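Local coordinates for vascular protein tyrosine phosphatase 1 (Rattus norvegicus, PDB 3I36) that probably dephosphorylates phosphotyrosine in proteins through this cytoplasmic catalytic domain of a receptor-type tyrosine phosphatase, releasing phosphate, at residues 156-161 against 200-205; 131-136 against 194-199; 261-264 against 268-271. All coordinates share one frame; numbering follows the deposited sequence.

Contact 1: 156-161 against 200-205; sequences EYWPSK and LRQFHF
Tyr157 and Trp158, the aromatic pair of the Tyr-Trp-Pro motif of classical protein tyrosine phosphatases, receive the side chains of Gln202 and His204 from strand 196-205 of the central mixed sheet. One hydrogen bond joins the two segments: Gln202 NE2 donates to Tyr157 OH at 2.9 Å, with an N-H...O angle of 150° and the oxygen lying close to the amide plane. The two side chains come from opposite directions, with ring and amide planes 69° apart. In Gln202, CG anti to the backbone N (chi1 179°) aims the side chain at the two aromatics, and the chain runs extended beyond CG. NE2 also lies over one face of the indole, offset toward the rim, 3.3 Å from Trp158 CE3. Amide and indole planes are strongly inclined to each other, so the amide does not lie flat on the ring. The other face of the indole is covered by Glu156 CG.

Both aromatic side chains put CG between the backbone N and the carbonyl carbon. With this torsion the consecutive residues pack on each other, Trp158 CE3 lying over the centre of the Tyr157 ring.

Second-shell bonds fix the rotation of these groups. Tyr157 OH is also bonded to His243, the neighbour of Cys244, which is expected to be the phosphocysteine nucleophile. Arg185 bonds both Gln202 OE1 and His204 ND1, while the imidazole's NE2 donates to the carbonyl of Thr144. The contact thus forms part of the buried framework behind the active site, on the strand that leads toward the loop of Asp210. Where imidazole and indole meet, obliquely, His204 CE1 comes within 3.8 Å of Trp158 CH2.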
ATOM      1  N   GLU A 156      10.187   9.803   9.192  1.00 16.42           N
ATOM      2  CA  GLU A 156       9.964   8.897  10.297  1.00 14.92           C
ATOM      3  C   GLU A 156       8.793   9.480  11.057  1.00 12.29           C
ATOM      4  O   GLU A 156       8.960  10.304  11.966  1.00 15.06           O
ATOM      5  CB  GLU A 156      11.193   8.789  11.181  1.00 15.87           C
ATOM      6  CG  GLU A 156      10.958   7.894  12.387  1.00 19.55           C
ATOM      7  CD  GLU A 156      12.250   7.388  12.977  1.00 28.80           C
ATOM      8  OE1 GLU A 156      12.203   6.734  14.032  1.00 28.26           O
ATOM      9  OE2 GLU A 156      13.312   7.636  12.375  1.00 33.79           O
ATOM     10  N   TYR A 157       7.599   9.075  10.656  1.00 14.42           N
ATOM     11  CA  TYR A 157       6.384   9.757  11.080  1.00 16.13           C
ATOM     12  C   TYR A 157       5.847   9.182  12.364  1.00 13.74           C
ATOM     13  O   TYR A 157       4.819   9.625  12.856  1.00 15.01           O
ATOM     14  CB  TYR A 157       5.311   9.626  10.007  1.00 13.98           C
ATOM     15  CG  TYR A 157       5.047   8.196   9.619  1.00 13.40           C
ATOM     16  CD1 TYR A 157       4.220   7.385  10.386  1.00 10.40           C
ATOM     17  CD2 TYR A 157       5.659   7.647   8.499  1.00 13.80           C
ATOM     18  CE1 TYR A 157       3.992   6.053  10.020  1.00 13.39           C
ATOM     19  CE2 TYR A 157       5.435   6.341   8.124  1.00 13.03           C
ATOM     20  CZ  TYR A 157       4.600   5.549   8.888  1.00 13.19           C
ATOM     21  OH  TYR A 157       4.392   4.251   8.504  1.00 14.11           O
ATOM     22  N   TRP A 158       6.535   8.180  12.889  1.00 14.47           N
ATOM     23  CA  TRP A 158       6.052   7.497  14.076  1.00 16.55           C
ATOM     24  C   TRP A 158       6.957   7.791  15.259  1.00 18.43           C
ATOM     25  O   TRP A 158       8.156   8.034  15.085  1.00 19.62           O
ATOM     26  CB  TRP A 158       5.984   5.993  13.828  1.00 11.02           C
ATOM     27  CG  TRP A 158       7.316   5.372  13.575  1.00 14.16           C
ATOM     28  CD1 TRP A 158       8.141   4.799  14.496  1.00 17.24           C
ATOM     29  CD2 TRP A 158       7.982   5.255  12.310  1.00 15.59           C
ATOM     30  NE1 TRP A 158       9.275   4.325  13.882  1.00 17.61           N
ATOM     31  CE2 TRP A 158       9.204   4.598  12.542  1.00 15.90           C
ATOM     32  CE3 TRP A 158       7.660   5.646  11.001  1.00 13.82           C
ATOM     33  CZ2 TRP A 158      10.111   4.324  11.517  1.00 18.80           C
ATOM     34  CZ3 TRP A 158       8.553   5.364   9.985  1.00 17.37           C
ATOM     35  CH2 TRP A 158       9.764   4.711  10.246  1.00 16.32           C
ATOM     36  N   PRO A 159       6.387   7.760  16.470  1.00 15.76           N
ATOM     37  CA  PRO A 159       7.177   8.079  17.662  1.00 24.91           C
ATOM     38  C   PRO A 159       7.879   6.852  18.214  1.00 21.72           C
ATOM     39  O   PRO A 159       7.624   5.724  17.784  1.00 23.12           O
ATOM     40  CB  PRO A 159       6.116   8.545  18.662  1.00 24.33           C
ATOM     41  CG  PRO A 159       4.876   7.791  18.261  1.00 21.52           C
ATOM     42  CD  PRO A 159       4.965   7.523  16.780  1.00 15.57           C
ATOM     43  N   SER A 160       8.768   7.092  19.169  1.00 28.35           N
ATOM     44  CA  SER A 160       9.297   6.039  20.018  1.00 31.07           C
ATOM     45  C   SER A 160       8.319   5.860  21.171  1.00 32.19           C
ATOM     46  O   SER A 160       7.154   6.273  21.085  1.00 28.11           O
ATOM     47  CB  SER A 160      10.653   6.452  20.577  1.00 37.06           C
ATOM     48  OG  SER A 160      10.517   7.582  21.426  1.00 39.60           O
ATOM     49  N   LYS A 161       8.790   5.261  22.257  1.00 33.06           N
ATOM     50  CA  LYS A 161       7.947   5.083  23.436  1.00 32.19           C
ATOM     51  C   LYS A 161       7.392   6.424  23.926  1.00 31.54           C
ATOM     52  O   LYS A 161       6.269   6.493  24.434  0.50 27.96           O
ATOM     53  CB  LYS A 161       8.716   4.371  24.550  1.00 30.17           C
ATOM     54  N   LEU A 200      -2.522   0.642  17.078  1.00 18.72           N
ATOM     55  CA  LEU A 200      -2.157   0.616  15.691  1.00 13.29           C
ATOM     56  C   LEU A 200      -0.890  -0.181  15.655  1.00 13.21           C
ATOM     57  O   LEU A 200      -0.026  -0.025  16.515  1.00 13.73           O
ATOM     58  CB  LEU A 200      -1.940   2.033  15.146  1.00 12.94           C
ATOM     59  CG  LEU A 200      -1.515   2.030  13.672  1.00 15.21           C
ATOM     60  CD1 LEU A 200      -2.152   3.180  12.896  1.00 14.33           C
ATOM     61  CD2 LEU A 200       0.003   2.059  13.548  1.00 16.38           C
ATOM     62  N   ARG A 201      -0.810  -1.086  14.694  1.00 13.42           N
ATOM     63  CA  ARG A 201       0.412  -1.814  14.481  1.00 12.99           C
ATOM     64  C   ARG A 201       0.952  -1.403  13.133  1.00 12.58           C
ATOM     65  O   ARG A 201       0.216  -1.321  12.148  1.00 15.26           O
ATOM     66  CB  ARG A 201       0.153  -3.329  14.493  1.00 13.22           C
ATOM     67  CG  ARG A 201       1.380  -4.135  14.077  1.00 15.70           C
ATOM     68  CD  ARG A 201       1.281  -5.552  14.573  1.00 13.86           C
ATOM     69  NE  ARG A 201       1.121  -5.592  16.019  1.00 17.29           N
ATOM     70  CZ  ARG A 201       0.805  -6.689  16.693  1.00 26.24           C
ATOM     71  NH1 ARG A 201       0.622  -7.834  16.041  1.00 25.17           N
ATOM     72  NH2 ARG A 201       0.667  -6.642  18.013  1.00 29.71           N
ATOM     73  N   GLN A 202       2.249  -1.159  13.097  1.00 13.66           N
ATOM     74  CA  GLN A 202       2.906  -0.755  11.896  1.00 12.01           C
ATOM     75  C   GLN A 202       3.828  -1.879  11.502  1.00 14.55           C
ATOM     76  O   GLN A 202       4.704  -2.280  12.271  1.00 14.60           O
ATOM     77  CB  GLN A 202       3.742   0.495  12.145  1.00 11.79           C
ATOM     78  CG  GLN A 202       4.492   0.962  10.918  1.00 12.72           C
ATOM     79  CD  GLN A 202       5.665   1.838  11.316  1.00 15.11           C
ATOM     80  OE1 GLN A 202       6.300   1.592  12.338  1.00 16.12           O
ATOM     81  NE2 GLN A 202       5.950   2.862  10.522  1.00 14.69           N
ATOM     82  N   PHE A 203       3.613  -2.390  10.305  1.00 13.84           N
ATOM     83  CA  PHE A 203       4.443  -3.446   9.758  1.00 11.85           C
ATOM     84  C   PHE A 203       5.430  -2.780   8.845  1.00 16.74           C
ATOM     85  O   PHE A 203       5.084  -2.333   7.755  1.00 13.31           O
ATOM     86  CB  PHE A 203       3.576  -4.436   9.001  1.00 11.96           C
ATOM     87  CG  PHE A 203       2.529  -5.079   9.864  1.00 12.29           C
ATOM     88  CD1 PHE A 203       2.763  -6.304  10.472  1.00 16.02           C
ATOM     89  CD2 PHE A 203       1.336  -4.433  10.110  1.00 14.38           C
ATOM     90  CE1 PHE A 203       1.801  -6.889  11.274  1.00 16.78           C
ATOM     91  CE2 PHE A 203       0.375  -5.006  10.911  1.00 20.84           C
ATOM     92  CZ  PHE A 203       0.604  -6.240  11.491  1.00 16.36           C
ATOM     93  N   HIS A 204       6.661  -2.687   9.316  1.00 15.38           N
ATOM     94  CA  HIS A 204       7.683  -1.998   8.573  1.00 15.15           C
ATOM     95  C   HIS A 204       8.565  -3.004   7.860  1.00 18.70           C
ATOM     96  O   HIS A 204       9.440  -3.619   8.463  1.00 16.89           O
ATOM     97  CB  HIS A 204       8.523  -1.121   9.494  1.00 14.09           C
ATOM     98  CG  HIS A 204       9.405  -0.172   8.752  1.00 15.65           C
ATOM     99  ND1 HIS A 204      10.119   0.827   9.372  1.00 17.22           N
ATOM    100  CD2 HIS A 204       9.653  -0.050   7.427  1.00 13.23           C
ATOM    101  CE1 HIS A 204      10.797   1.507   8.464  1.00 16.78           C
ATOM    102  NE2 HIS A 204      10.523   1.001   7.275  1.00 13.79           N
ATOM    103  N   PHE A 205       8.297  -3.188   6.573  1.00 15.76           N
ATOM    104  CA  PHE A 205       9.115  -4.038   5.733  1.00 12.28           C
ATOM    105  C   PHE A 205      10.344  -3.228   5.383  1.00 17.01           C
ATOM    106  O   PHE A 205      10.268  -2.272   4.615  1.00 15.94           O
ATOM    107  CB  PHE A 205       8.368  -4.379   4.461  1.00 12.10           C
ATOM    108  CG  PHE A 205       8.971  -5.511   3.694  1.00 16.45           C
ATOM    109  CD1 PHE A 205       9.737  -5.266   2.564  1.00 18.08           C
ATOM    110  CD2 PHE A 205       8.783  -6.823   4.111  1.00 19.41           C
ATOM    111  CE1 PHE A 205      10.293  -6.313   1.848  1.00 19.66           C
ATOM    112  CE2 PHE A 205       9.325  -7.873   3.402  1.00 18.60           C
ATOM    113  CZ  PHE A 205      10.088  -7.618   2.263  1.00 23.40           C
TER

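Contact 2: 131-136 against 194-199; sequences MVWEKN and SSESHP
Glu196 OE1, which meets the edge of the Trp133 indole 3.3 Å from CZ2, is held by two hydrogen bonds. Ser194 OG donates to Glu196 OE1 at 2.9 Å, from above the carboxylate plane, and a water also donates to this oxygen. That water accepts from Trp133 NE1 at 2.9 Å, joining helix 125-134 to the Ser194-Glu196 turn. Ser194 OG in turn accepts from the backbone N of Glu196, closing an ST turn.

Trp133 has CG anti to the backbone N (chi1 180°), which throws the indole out from the last turn of the helix and across the strand. Its six-membered ring lies against Glu196, whose CB is 3.5 Å from Trp133 CZ2, and against His198, where CD2 approaches Trp133 CZ3 to 3.6 Å. Imidazole and indole are nearly parallel, 15° apart, but slid so far that they barely overlap; His198 stacks instead on Tyr138. The imidazole is fixed by His198 ND1 donating to Pro199 O at 2.6 Å, while a second water connects its NE2 to Val132 O. Just beyond, a Schellman motif with Asn136 at C-prime ends the helix.

Apart from aromatic packing, then, two waters link the segments, with no direct hydrogen bond between them, as suits a partly solvated surface; the carboxylate oxygen lies against the CZ2 edge, and the indole N-H reaches it through water, which probably favours the charged form only mildly.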
ATOM      1  N   MET A 131      -5.470  11.154   9.004  1.00  9.80           N
ATOM      2  CA  MET A 131      -6.063  10.141   8.143  1.00  8.44           C
ATOM      3  C   MET A 131      -6.120   8.828   8.904  1.00 11.96           C
ATOM      4  O   MET A 131      -7.128   8.125   8.898  1.00 15.53           O
ATOM      5  CB  MET A 131      -5.220   9.938   6.907  1.00 12.94           C
ATOM      6  CG  MET A 131      -5.740   8.797   6.059  1.00 14.37           C
ATOM      7  SD  MET A 131      -4.979   8.755   4.438  1.00 12.49           S
ATOM      8  CE  MET A 131      -3.318   8.228   4.815  1.00 10.57           C
ATOM      9  N   VAL A 132      -5.008   8.491   9.542  1.00 12.14           N
ATOM     10  CA  VAL A 132      -4.948   7.279  10.334  1.00 12.82           C
ATOM     11  C   VAL A 132      -6.098   7.283  11.315  1.00 15.14           C
ATOM     12  O   VAL A 132      -6.805   6.293  11.453  1.00 13.48           O
ATOM     13  CB  VAL A 132      -3.625   7.172  11.111  1.00 11.66           C
ATOM     14  CG1 VAL A 132      -3.764   6.164  12.272  1.00 14.68           C
ATOM     15  CG2 VAL A 132      -2.512   6.746  10.170  1.00 11.19           C
ATOM     16  N   TRP A 133      -6.291   8.408  11.993  1.00 15.04           N
ATOM     17  CA  TRP A 133      -7.335   8.478  13.006  1.00 13.70           C
ATOM     18  C   TRP A 133      -8.723   8.450  12.387  1.00 15.23           C
ATOM     19  O   TRP A 133      -9.565   7.612  12.720  1.00 13.81           O
ATOM     20  CB  TRP A 133      -7.225   9.734  13.861  1.00 11.65           C
ATOM     21  CG  TRP A 133      -8.325   9.707  14.843  1.00 15.47           C
ATOM     22  CD1 TRP A 133      -9.506  10.393  14.791  1.00 17.09           C
ATOM     23  CD2 TRP A 133      -8.409   8.844  15.980  1.00 12.49           C
ATOM     24  NE1 TRP A 133     -10.301  10.042  15.864  1.00 13.15           N
ATOM     25  CE2 TRP A 133      -9.648   9.087  16.601  1.00 13.68           C
ATOM     26  CE3 TRP A 133      -7.538   7.902  16.541  1.00 13.15           C
ATOM     27  CZ2 TRP A 133     -10.039   8.428  17.765  1.00 14.48           C
ATOM     28  CZ3 TRP A 133      -7.930   7.241  17.701  1.00 18.58           C
ATOM     29  CH2 TRP A 133      -9.171   7.509  18.298  1.00 14.80           C
ATOM     30  N   GLU A 134      -8.966   9.377  11.474  1.00 13.00           N
ATOM     31  CA  GLU A 134     -10.307   9.550  10.945  1.00 16.46           C
ATOM     32  C   GLU A 134     -10.768   8.367  10.129  1.00 13.05           C
ATOM     33  O   GLU A 134     -11.958   8.116  10.017  1.00 12.09           O
ATOM     34  CB  GLU A 134     -10.384  10.815  10.102  1.00 14.75           C
ATOM     35  CG  GLU A 134     -10.181  12.059  10.944  1.00 16.35           C
ATOM     36  CD  GLU A 134     -10.224  13.316  10.121  1.00 17.17           C
ATOM     37  OE1 GLU A 134     -10.458  13.228   8.893  1.00 17.84           O
ATOM     38  OE2 GLU A 134     -10.021  14.388  10.715  1.00 18.76           O
ATOM     39  N   LYS A 135      -9.824   7.660   9.532  1.00  8.66           N
ATOM     40  CA  LYS A 135     -10.211   6.578   8.644  1.00 12.41           C
ATOM     41  C   LYS A 135     -10.095   5.217   9.312  1.00 13.77           C
ATOM     42  O   LYS A 135     -10.201   4.196   8.651  1.00 13.00           O
ATOM     43  CB  LYS A 135      -9.423   6.627   7.343  1.00 10.54           C
ATOM     44  CG  LYS A 135      -9.560   7.950   6.618  1.00 15.55           C
ATOM     45  CD  LYS A 135     -11.034   8.374   6.481  1.00 16.52           C
ATOM     46  CE  LYS A 135     -11.149   9.674   5.675  1.00 19.28           C
ATOM     47  NZ  LYS A 135     -12.510  10.282   5.727  1.00 13.71           N
ATOM     48  N   ASN A 136      -9.900   5.213  10.625  1.00 15.23           N
ATOM     49  CA  ASN A 136     -10.051   3.987  11.389  1.00 15.74           C
ATOM     50  C   ASN A 136      -8.940   2.999  11.075  1.00 18.65           C
ATOM     51  O   ASN A 136      -9.161   1.793  11.047  1.00 15.34           O
ATOM     52  CB  ASN A 136     -11.412   3.354  11.075  1.00 19.11           C
ATOM     53  CG  ASN A 136     -11.842   2.361  12.121  1.00 24.49           C
ATOM     54  OD1 ASN A 136     -11.600   2.568  13.301  1.00 22.09           O
ATOM     55  ND2 ASN A 136     -12.481   1.268  11.691  1.00 28.36           N
ATOM     56  N   SER A 194     -10.967  13.948  21.823  1.00 20.76           N
ATOM     57  CA  SER A 194     -12.117  13.112  22.143  1.00 19.15           C
ATOM     58  C   SER A 194     -11.829  12.099  23.241  1.00 17.96           C
ATOM     59  O   SER A 194     -12.748  11.486  23.767  1.00 18.62           O
ATOM     60  CB  SER A 194     -12.567  12.356  20.901  1.00 16.72           C
ATOM     61  OG  SER A 194     -11.507  11.533  20.457  1.00 14.62           O
ATOM     62  N   SER A 195     -10.554  11.914  23.565  1.00 20.61           N
ATOM     63  CA  SER A 195     -10.142  10.895  24.531  1.00 22.63           C
ATOM     64  C   SER A 195     -10.378   9.483  24.018  1.00 23.07           C
ATOM     65  O   SER A 195     -10.287   8.516  24.764  1.00 23.56           O
ATOM     66  CB  SER A 195     -10.859  11.080  25.868  1.00 25.14           C
ATOM     67  OG  SER A 195     -10.361  12.210  26.548  1.00 25.56           O
ATOM     68  N   GLU A 196     -10.692   9.364  22.740  1.00 15.62           N
ATOM     69  CA  GLU A 196     -10.774   8.054  22.133  1.00 19.81           C
ATOM     70  C   GLU A 196      -9.370   7.581  21.806  1.00 21.13           C
ATOM     71  O   GLU A 196      -8.489   8.382  21.496  1.00 20.49           O
ATOM     72  CB  GLU A 196     -11.588   8.122  20.850  1.00 15.23           C
ATOM     73  CG  GLU A 196     -13.000   8.590  21.068  1.00 16.60           C
ATOM     74  CD  GLU A 196     -13.667   8.989  19.765  1.00 29.84           C
ATOM     75  OE1 GLU A 196     -12.968   9.523  18.882  1.00 34.17           O
ATOM     76  OE2 GLU A 196     -14.887   8.777  19.637  1.00 31.82           O
ATOM     77  N   SER A 197      -9.170   6.272  21.856  1.00 15.45           N
ATOM     78  CA  SER A 197      -7.893   5.707  21.469  1.00 15.74           C
ATOM     79  C   SER A 197      -8.071   4.294  20.961  1.00 19.53           C
ATOM     80  O   SER A 197      -9.093   3.650  21.189  1.00 18.48           O
ATOM     81  CB  SER A 197      -6.949   5.702  22.665  1.00 16.93           C
ATOM     82  OG  SER A 197      -7.528   4.993  23.736  1.00 17.02           O
ATOM     83  N   HIS A 198      -7.067   3.817  20.249  1.00 18.18           N
ATOM     84  CA  HIS A 198      -7.027   2.418  19.891  1.00 16.44           C
ATOM     85  C   HIS A 198      -5.621   2.086  19.442  1.00 17.00           C
ATOM     86  O   HIS A 198      -4.791   2.984  19.271  1.00 14.34           O
ATOM     87  CB  HIS A 198      -8.055   2.091  18.804  1.00 18.73           C
ATOM     88  CG  HIS A 198      -7.776   2.743  17.486  1.00 17.35           C
ATOM     89  ND1 HIS A 198      -6.767   2.314  16.648  1.00 14.35           N
ATOM     90  CD2 HIS A 198      -8.384   3.772  16.855  1.00 16.59           C
ATOM     91  CE1 HIS A 198      -6.766   3.056  15.556  1.00 14.31           C
ATOM     92  NE2 HIS A 198      -7.738   3.948  15.656  1.00 15.09           N
ATOM     93  N   PRO A 199      -5.343   0.793  19.290  1.00 17.64           N
ATOM     94  CA  PRO A 199      -4.008   0.357  18.907  1.00 17.93           C
ATOM     95  C   PRO A 199      -3.787   0.597  17.436  1.00 19.08           C
ATOM     96  O   PRO A 199      -4.717   0.735  16.636  1.00 14.88           O
ATOM     97  CB  PRO A 199      -4.043  -1.161  19.163  1.00 22.21           C
ATOM     98  CG  PRO A 199      -5.256  -1.404  19.987  1.00 25.77           C
ATOM     99  CD  PRO A 199      -6.227  -0.352  19.562  1.00 20.30           C
TER
HETATM  100  O   HOH W   1      -8.139   5.312  13.624  1.00 46.76           O
HETATM  101  O   HOH W   2     -12.725  11.117  16.918  1.00 49.62           O

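Contact 3: 261-264 against 268-271; sequences IYQI and NTVD
Asp271 N donates to Gln263 OE1 at 2.8 Å in one of two modelled conformers of the glutamine, so a side chain of helix 249-267 takes up, perhaps with only partial occupancy, a backbone N-H just where strand 269-270 ends. The bond is reasonably straight at nitrogen (153°), but the donor stands well above the plane of the carbonyl. In this conformer Gln263 is extended beyond CG, while its chi1 of -130° is away from a staggered value. The other hydrogen bond is backbone to backbone and helical in kind: Asn268 N donates to Ile264 O at 3.0 Å, the closing i+4 step before Asn268, with positive phi, turns the chain out of the helix. Asn268 OD1 folds back near the same carbonyl, and a water lies 2.8 Å from Asn268 OD1 and 2.9 Å from Ile264 O.

Packing takes over further along. The aliphatic part of Gln263 lies beside the backbone of Thr269, with CB 3.5 Å from Thr269 O. On the buried side, Ile264 and Val270 run side by side in the same direction. Ile264 CG1 and Val270 CG1 each stand anti to the carbonyl carbon of their residue and meet at 3.3 Å, tighter than usual for two carbons.

This reversal joins helix 249-267 to helix 272-280, which Asp271 N-caps through its OD1 and the backbone N of Gly274. Between them, strand 269-270 pairs antiparallel with strand 26-27, and the Ile264-Val270 pair packs against helix 290-305 at Val300, with helix 28-53 alongside through Val28 and Phe31.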
ATOM      1  N   ILE A 261      -3.654 -13.521  -3.090  1.00 11.21           N
ATOM      2  CA  ILE A 261      -3.681 -14.655  -2.172  1.00 13.79           C
ATOM      3  C   ILE A 261      -5.113 -15.011  -1.821  1.00 14.01           C
ATOM      4  O   ILE A 261      -5.493 -16.185  -1.831  1.00 12.34           O
ATOM      5  CB  ILE A 261      -2.861 -14.383  -0.902  1.00 15.33           C
ATOM      6  CG1 ILE A 261      -1.363 -14.297  -1.263  1.00 12.28           C
ATOM      7  CG2 ILE A 261      -3.138 -15.451   0.150  1.00 13.80           C
ATOM      8  CD1 ILE A 261      -0.482 -13.762  -0.120  1.00 17.92           C
ATOM      9  N   TYR A 262      -5.932 -14.004  -1.536  1.00 12.65           N
ATOM     10  CA  TYR A 262      -7.334 -14.302  -1.256  1.00 11.18           C
ATOM     11  C   TYR A 262      -7.990 -14.997  -2.438  1.00 10.47           C
ATOM     12  O   TYR A 262      -8.726 -15.962  -2.272  1.00 12.85           O
ATOM     13  CB  TYR A 262      -8.104 -13.040  -0.966  1.00 10.63           C
ATOM     14  CG  TYR A 262      -7.978 -12.559   0.452  1.00 12.77           C
ATOM     15  CD1 TYR A 262      -8.440 -13.330   1.510  1.00 17.77           C
ATOM     16  CD2 TYR A 262      -7.434 -11.314   0.730  1.00 10.46           C
ATOM     17  CE1 TYR A 262      -8.343 -12.883   2.810  1.00 18.59           C
ATOM     18  CE2 TYR A 262      -7.340 -10.847   2.026  1.00 10.75           C
ATOM     19  CZ  TYR A 262      -7.795 -11.636   3.066  1.00 17.43           C
ATOM     20  OH  TYR A 262      -7.711 -11.165   4.353  1.00 21.05           O
ATOM     21  N   GLN A 263      -7.727 -14.475  -3.628  1.00 11.56           N
ATOM     22  CA  GLN A 263      -8.261 -14.998  -4.879  0.50 16.47           C
ATOM     23  C   GLN A 263      -7.903 -16.475  -5.013  1.00 12.40           C
ATOM     24  O   GLN A 263      -8.734 -17.325  -5.309  1.00 13.01           O
ATOM     25  CB  GLN A 263      -7.599 -14.230  -6.023  0.50 18.63           C
ATOM     26  CG  GLN A 263      -8.514 -13.657  -7.077  0.50 19.83           C
ATOM     27  CD  GLN A 263      -7.794 -12.635  -7.951  0.50 14.07           C
ATOM     28  OE1 GLN A 263      -6.653 -12.847  -8.370  0.50 13.49           O
ATOM     29  NE2 GLN A 263      -8.460 -11.525  -8.228  0.50 17.09           N
ATOM     30  N   ILE A 264      -6.613 -16.757  -4.829  1.00 12.74           N
ATOM     31  CA  ILE A 264      -6.108 -18.120  -4.914  1.00 15.32           C
ATOM     32  C   ILE A 264      -6.806 -18.990  -3.878  1.00 16.78           C
ATOM     33  O   ILE A 264      -7.300 -20.071  -4.181  1.00 17.88           O
ATOM     34  CB  ILE A 264      -4.585 -18.159  -4.641  1.00 17.38           C
ATOM     35  CG1 ILE A 264      -3.810 -17.659  -5.860  1.00 18.88           C
ATOM     36  CG2 ILE A 264      -4.137 -19.577  -4.265  1.00 18.30           C
ATOM     37  CD1 ILE A 264      -2.348 -17.352  -5.541  1.00 23.11           C
ATOM     38  N   ASN A 268      -9.346 -20.261  -6.343  1.00 15.69           N
ATOM     39  CA  ASN A 268      -8.409 -21.068  -7.114  1.00 13.77           C
ATOM     40  C   ASN A 268      -8.132 -20.473  -8.468  1.00 16.37           C
ATOM     41  O   ASN A 268      -7.870 -21.187  -9.420  1.00 15.42           O
ATOM     42  CB  ASN A 268      -8.941 -22.480  -7.297  1.00 13.85           C
ATOM     43  CG  ASN A 268      -9.145 -23.164  -5.989  1.00 15.94           C
ATOM     44  OD1 ASN A 268      -8.211 -23.302  -5.205  1.00 19.76           O
ATOM     45  ND2 ASN A 268     -10.371 -23.556  -5.717  1.00 18.20           N
ATOM     46  N   THR A 269      -8.173 -19.150  -8.541  1.00 11.88           N
ATOM     47  CA  THR A 269      -7.963 -18.480  -9.798  1.00 14.00           C
ATOM     48  C   THR A 269      -7.162 -17.245  -9.481  1.00 12.12           C
ATOM     49  O   THR A 269      -7.121 -16.797  -8.341  1.00 16.21           O
ATOM     50  CB  THR A 269      -9.276 -18.002 -10.416  1.00 21.46           C
ATOM     51  OG1 THR A 269      -9.824 -16.969  -9.582  1.00 31.61           O
ATOM     52  CG2 THR A 269     -10.253 -19.149 -10.528  1.00 16.56           C
ATOM     53  N   VAL A 270      -6.519 -16.689 -10.490  1.00 15.76           N
ATOM     54  CA  VAL A 270      -5.860 -15.428 -10.274  1.00 14.64           C
ATOM     55  C   VAL A 270      -6.159 -14.530 -11.440  1.00 14.70           C
ATOM     56  O   VAL A 270      -6.388 -14.971 -12.565  1.00 13.98           O
ATOM     57  CB  VAL A 270      -4.332 -15.564 -10.057  1.00 26.92           C
ATOM     58  CG1 VAL A 270      -4.028 -16.649  -9.024  1.00 33.41           C
ATOM     59  CG2 VAL A 270      -3.628 -15.852 -11.343  1.00 27.56           C
ATOM     60  N   ASP A 271      -6.165 -13.249 -11.148  1.00 13.01           N
ATOM     61  CA  ASP A 271      -6.306 -12.268 -12.188  1.00 13.53           C
ATOM     62  C   ASP A 271      -5.454 -11.094 -11.754  1.00 12.43           C
ATOM     63  O   ASP A 271      -5.939 -10.121 -11.177  1.00 13.38           O
ATOM     64  CB  ASP A 271      -7.763 -11.862 -12.364  1.00 17.68           C
ATOM     65  CG  ASP A 271      -7.970 -11.013 -13.600  1.00 14.95           C
ATOM     66  OD1 ASP A 271      -6.960 -10.667 -14.261  1.00 13.67           O
ATOM     67  OD2 ASP A 271      -9.130 -10.702 -13.907  1.00 23.68           O
TER
HETATM   68  O   HOH W   3      -5.623 -22.340  -4.974  1.00 27.01           O

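Overall arrangement
Contacts 1 and 2 draw on successive parts of one strand, 196-205, and touch where Leu200 CD1 packs on Val132 CG1 at 3.4 Å; their centres are 15 Å apart. Contact 1, at the active-site end, is wholly buried and holds its polar groups by direct bonds to neighbouring protein atoms. Contact 2, at the outer end, is a surface contact that bridges its two segments with water. Contact 3 belongs to the helical side of the domain, its centre about 30 Å from that of contact 1 and 33 Å from that of contact 2. Partly buried and local in sequence, it relies on a helix-closing backbone bond, a glutamine-to-backbone bond and aliphatic packing rather than aromatic rings.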